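Local coordinates for esterase D (Cellvibrio japonicus, PDB 2W87), which is probably a feruloyl esterase of plant cell wall degradation, whose family 35 carbohydrate-binding module, the piece described here, binds glucuronic acid and calcium, at residues A[59-64]-A[119-124]. Residues are numbered along the deposited sequence; the frame is centred on the assembly and turned at random.
Sequences YANGGT and GLPNID. With CA (calcium ion), chain D; GCU (alpha-D-glucopyranuronic acid), chain E.
Y59 shares a face of the sheet with I123 and also meets P121, just before strand 122-129, where that strand pairs antiparallel with strand 51-60, an example of how strand ends can carry a binding site. Its CG lies between the backbone N and the carbonyl carbon (chi1 72°), and ring atom CD1 meets P121 CB at 3.7 Å, the two rings crossing obliquely. Y59 CB packs against CD1, the tip of I123, at 3.9 Å. Y59 and I123 form a non-hydrogen-bonded pair, and Y59 CA makes a bent CA-H...O contact with N122 O, 3.1 Å. A60 and N122 follow as the hydrogen-bonded pair: A60 N donates to N122 O (2.9 Å), and N122 N donates to A60 O (3.0 Å) in a more bent bond, 137° at the hydrogen.

The two strands are the central pair of a four-stranded sheet in the beta-sandwich of this carbohydrate-binding module. N122, beside A60 on the other face of the sheet, turns its side-chain amide to glucuronic acid O3 and O4, and H22 and R67 hydrogen-bond to the sugar. Two residues on, D124 binds a calcium ion through both its backbone O and OD1, with Q5, E6, T26 and G29 completing the site, while its OD2 makes a salt bridge with R58.

Beyond the strand, N61 touches P121 through CB alone, at 3.9 Å from P121 CB. N61 OD1 accepts from G63 N at 3.0 Å, the donor tilted 25° from the carbonyl plane, which makes an Asx turn, while ND2 hydrogen-bonds to the backbone oxygens of A65 and L85.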
ATOM      1  N   TYR A  59       5.502   6.493  -0.007  1.00 10.12           N
ATOM      2  CA  TYR A  59       4.394   7.375  -0.382  1.00  9.64           C
ATOM      3  C   TYR A  59       4.826   8.838  -0.430  1.00  9.93           C
ATOM      4  O   TYR A  59       5.842   9.220   0.159  1.00  9.32           O
ATOM      5  CB  TYR A  59       3.226   7.223   0.583  1.00 10.27           C
ATOM      6  CG  TYR A  59       3.492   7.817   1.934  1.00  9.98           C
ATOM      7  CD1 TYR A  59       3.053   9.110   2.259  1.00 10.48           C
ATOM      8  CD2 TYR A  59       4.231   7.129   2.876  1.00 11.18           C
ATOM      9  CE1 TYR A  59       3.347   9.674   3.510  1.00 10.72           C
ATOM     10  CE2 TYR A  59       4.516   7.693   4.133  1.00 12.36           C
ATOM     11  CZ  TYR A  59       4.057   8.958   4.433  1.00 11.98           C
ATOM     12  OH  TYR A  59       4.360   9.526   5.673  1.00 14.48           O
ATOM     13  N   ALA A  60       4.019   9.649  -1.111  1.00  9.96           N
ATOM     14  CA  ALA A  60       4.195  11.098  -1.142  1.00 10.14           C
ATOM     15  C   ALA A  60       2.866  11.727  -0.791  1.00 10.45           C
ATOM     16  O   ALA A  60       1.851  11.306  -1.298  1.00  9.57           O
ATOM     17  CB  ALA A  60       4.630  11.557  -2.521  1.00 11.39           C
ATOM     18  N   ASN A  61       2.880  12.744   0.055  1.00 10.54           N
ATOM     19  CA  ASN A  61       1.670  13.429   0.467  1.00 10.99           C
ATOM     20  C   ASN A  61       1.966  14.918   0.446  1.00 11.91           C
ATOM     21  O   ASN A  61       2.504  15.444   1.402  1.00 12.59           O
ATOM     22  CB  ASN A  61       1.243  12.976   1.861  1.00 11.19           C
ATOM     23  CG  ASN A  61      -0.016  13.649   2.345  1.00  9.84           C
ATOM     24  OD1 ASN A  61      -0.562  14.534   1.684  1.00 12.82           O
ATOM     25  ND2 ASN A  61      -0.486  13.235   3.522  1.00  9.55           N
ATOM     26  N   GLY A  62       1.620  15.570  -0.661  1.00 13.39           N
ATOM     27  CA  GLY A  62       1.834  17.008  -0.847  1.00 14.41           C
ATOM     28  C   GLY A  62       0.629  17.820  -0.400  1.00 15.06           C
ATOM     29  O   GLY A  62       0.549  19.023  -0.658  1.00 16.26           O
ATOM     30  N   GLY A  63      -0.321  17.161   0.255  1.00 16.17           N
ATOM     31  CA  GLY A  63      -1.487  17.843   0.796  1.00 16.84           C
ATOM     32  C   GLY A  63      -1.124  18.466   2.118  1.00 18.38           C
ATOM     33  O   GLY A  63       0.029  18.393   2.533  1.00 18.98           O
ATOM     34  N   THR A  64      -2.109  19.066   2.779  1.00 19.71           N
ATOM     35  CA  THR A  64      -1.888  19.801   4.015  1.00 20.59           C
ATOM     36  C   THR A  64      -2.192  19.026   5.286  1.00 20.58           C
ATOM     37  O   THR A  64      -1.949  19.552   6.382  1.00 22.98           O
ATOM     38  CB  THR A  64      -2.762  21.091   4.079  1.00 21.23           C
ATOM     39  N   GLY A 119      -8.709  10.968   0.151  1.00 12.88           N
ATOM     40  CA  GLY A 119      -8.147   9.760  -0.422  1.00 12.25           C
ATOM     41  C   GLY A 119      -6.811   9.475   0.241  1.00 11.44           C
ATOM     42  O   GLY A 119      -6.498  10.005   1.317  1.00 11.06           O
ATOM     43  N   LEU A 120      -6.014   8.621  -0.387  1.00 11.07           N
ATOM     44  CA  LEU A 120      -4.687   8.313   0.114  1.00 11.00           C
ATOM     45  C   LEU A 120      -3.632   9.287  -0.386  1.00 10.99           C
ATOM     46  O   LEU A 120      -3.870  10.060  -1.300  1.00 11.70           O
ATOM     47  CB  LEU A 120      -4.287   6.892  -0.314  1.00 10.91           C
ATOM     48  CG  LEU A 120      -5.025   5.742   0.362  1.00  9.43           C
ATOM     49  CD1 LEU A 120      -4.581   4.395  -0.302  1.00 10.11           C
ATOM     50  CD2 LEU A 120      -4.751   5.718   1.856  1.00 10.13           C
ATOM     51  N   PRO A 121      -2.432   9.228   0.210  1.00 10.90           N
ATOM     52  CA  PRO A 121      -1.326   9.846  -0.490  1.00 11.49           C
ATOM     53  C   PRO A 121      -1.070   9.069  -1.784  1.00 10.64           C
ATOM     54  O   PRO A 121      -1.723   8.038  -2.029  1.00 10.56           O
ATOM     55  CB  PRO A 121      -0.151   9.646   0.464  1.00 11.28           C
ATOM     56  CG  PRO A 121      -0.688   9.151   1.710  1.00 12.42           C
ATOM     57  CD  PRO A 121      -2.003   8.517   1.418  1.00 11.86           C
ATOM     58  N   ASN A 122      -0.151   9.553  -2.610  1.00 10.30           N
ATOM     59  CA  ASN A 122       0.303   8.767  -3.750  1.00  9.80           C
ATOM     60  C   ASN A 122       1.192   7.644  -3.231  1.00  9.88           C
ATOM     61  O   ASN A 122       2.072   7.891  -2.403  1.00  9.94           O
ATOM     62  CB  ASN A 122       1.065   9.664  -4.723  1.00 10.16           C
ATOM     63  CG  ASN A 122       0.155  10.638  -5.473  1.00 10.31           C
ATOM     64  OD1 ASN A 122      -1.059  10.414  -5.605  1.00 10.09           O
ATOM     65  ND2 ASN A 122       0.747  11.695  -6.008  1.00 10.46           N
ATOM     66  N   ILE A 123       0.970   6.417  -3.697  1.00  9.94           N
ATOM     67  CA  ILE A 123       1.659   5.235  -3.155  1.00  9.65           C
ATOM     68  C   ILE A 123       2.620   4.675  -4.184  1.00  9.85           C
ATOM     69  O   ILE A 123       2.218   4.198  -5.242  1.00  8.84           O
ATOM     70  CB  ILE A 123       0.661   4.119  -2.747  1.00 10.19           C
ATOM     71  CG1 ILE A 123      -0.423   4.680  -1.805  1.00 10.36           C
ATOM     72  CG2 ILE A 123       1.404   2.884  -2.230  1.00 10.22           C
ATOM     73  CD1 ILE A 123       0.075   5.232  -0.491  1.00  9.49           C
ATOM     74  N   ASP A 124       3.900   4.704  -3.860  1.00  9.75           N
ATOM     75  CA  ASP A 124       4.917   4.256  -4.819  1.00  9.57           C
ATOM     76  C   ASP A 124       5.055   2.755  -4.879  1.00 10.05           C
ATOM     77  O   ASP A 124       5.150   2.171  -5.963  1.00  9.23           O
ATOM     78  CB  ASP A 124       6.269   4.851  -4.447  1.00 10.00           C
ATOM     79  CG  ASP A 124       7.379   4.424  -5.370  1.00  9.84           C
ATOM     80  OD1 ASP A 124       7.126   4.198  -6.570  1.00 10.42           O
ATOM     81  OD2 ASP A 124       8.535   4.372  -4.906  1.00 12.54           O
TER
HETATM   82 CA    CA D1149       6.200   2.536  -8.042  1.00 10.97          CA
HETATM   83  C1  GCU E1150      -2.728  16.618  -7.150  1.00 15.59           C
HETATM   84  C2  GCU E1150      -1.483  15.761  -7.378  1.00 14.65           C
HETATM   85  C3  GCU E1150      -1.888  14.290  -7.412  1.00 13.66           C
HETATM   86  C4  GCU E1150      -2.497  13.939  -6.070  1.00 13.16           C
HETATM   87  C5  GCU E1150      -3.690  14.874  -5.821  1.00 14.00           C
HETATM   88  C6  GCU E1150      -4.340  14.639  -4.464  1.00 13.94           C
HETATM   89  O1  GCU E1150      -3.616  16.340  -8.232  1.00 18.63           O
HETATM   90  O2  GCU E1150      -0.892  16.107  -8.620  1.00 16.32           O
HETATM   91  O3  GCU E1150      -0.762  13.450  -7.672  1.00 12.84           O
HETATM   92  O4  GCU E1150      -2.972  12.569  -6.034  1.00 14.93           O
HETATM   93  O5  GCU E1150      -3.261  16.235  -5.851  1.00 14.90           O
HETATM   94  O6A GCU E1150      -4.605  13.461  -4.182  1.00 13.26           O
HETATM   95  O6B GCU E1150      -4.582  15.618  -3.718  1.00 14.19           O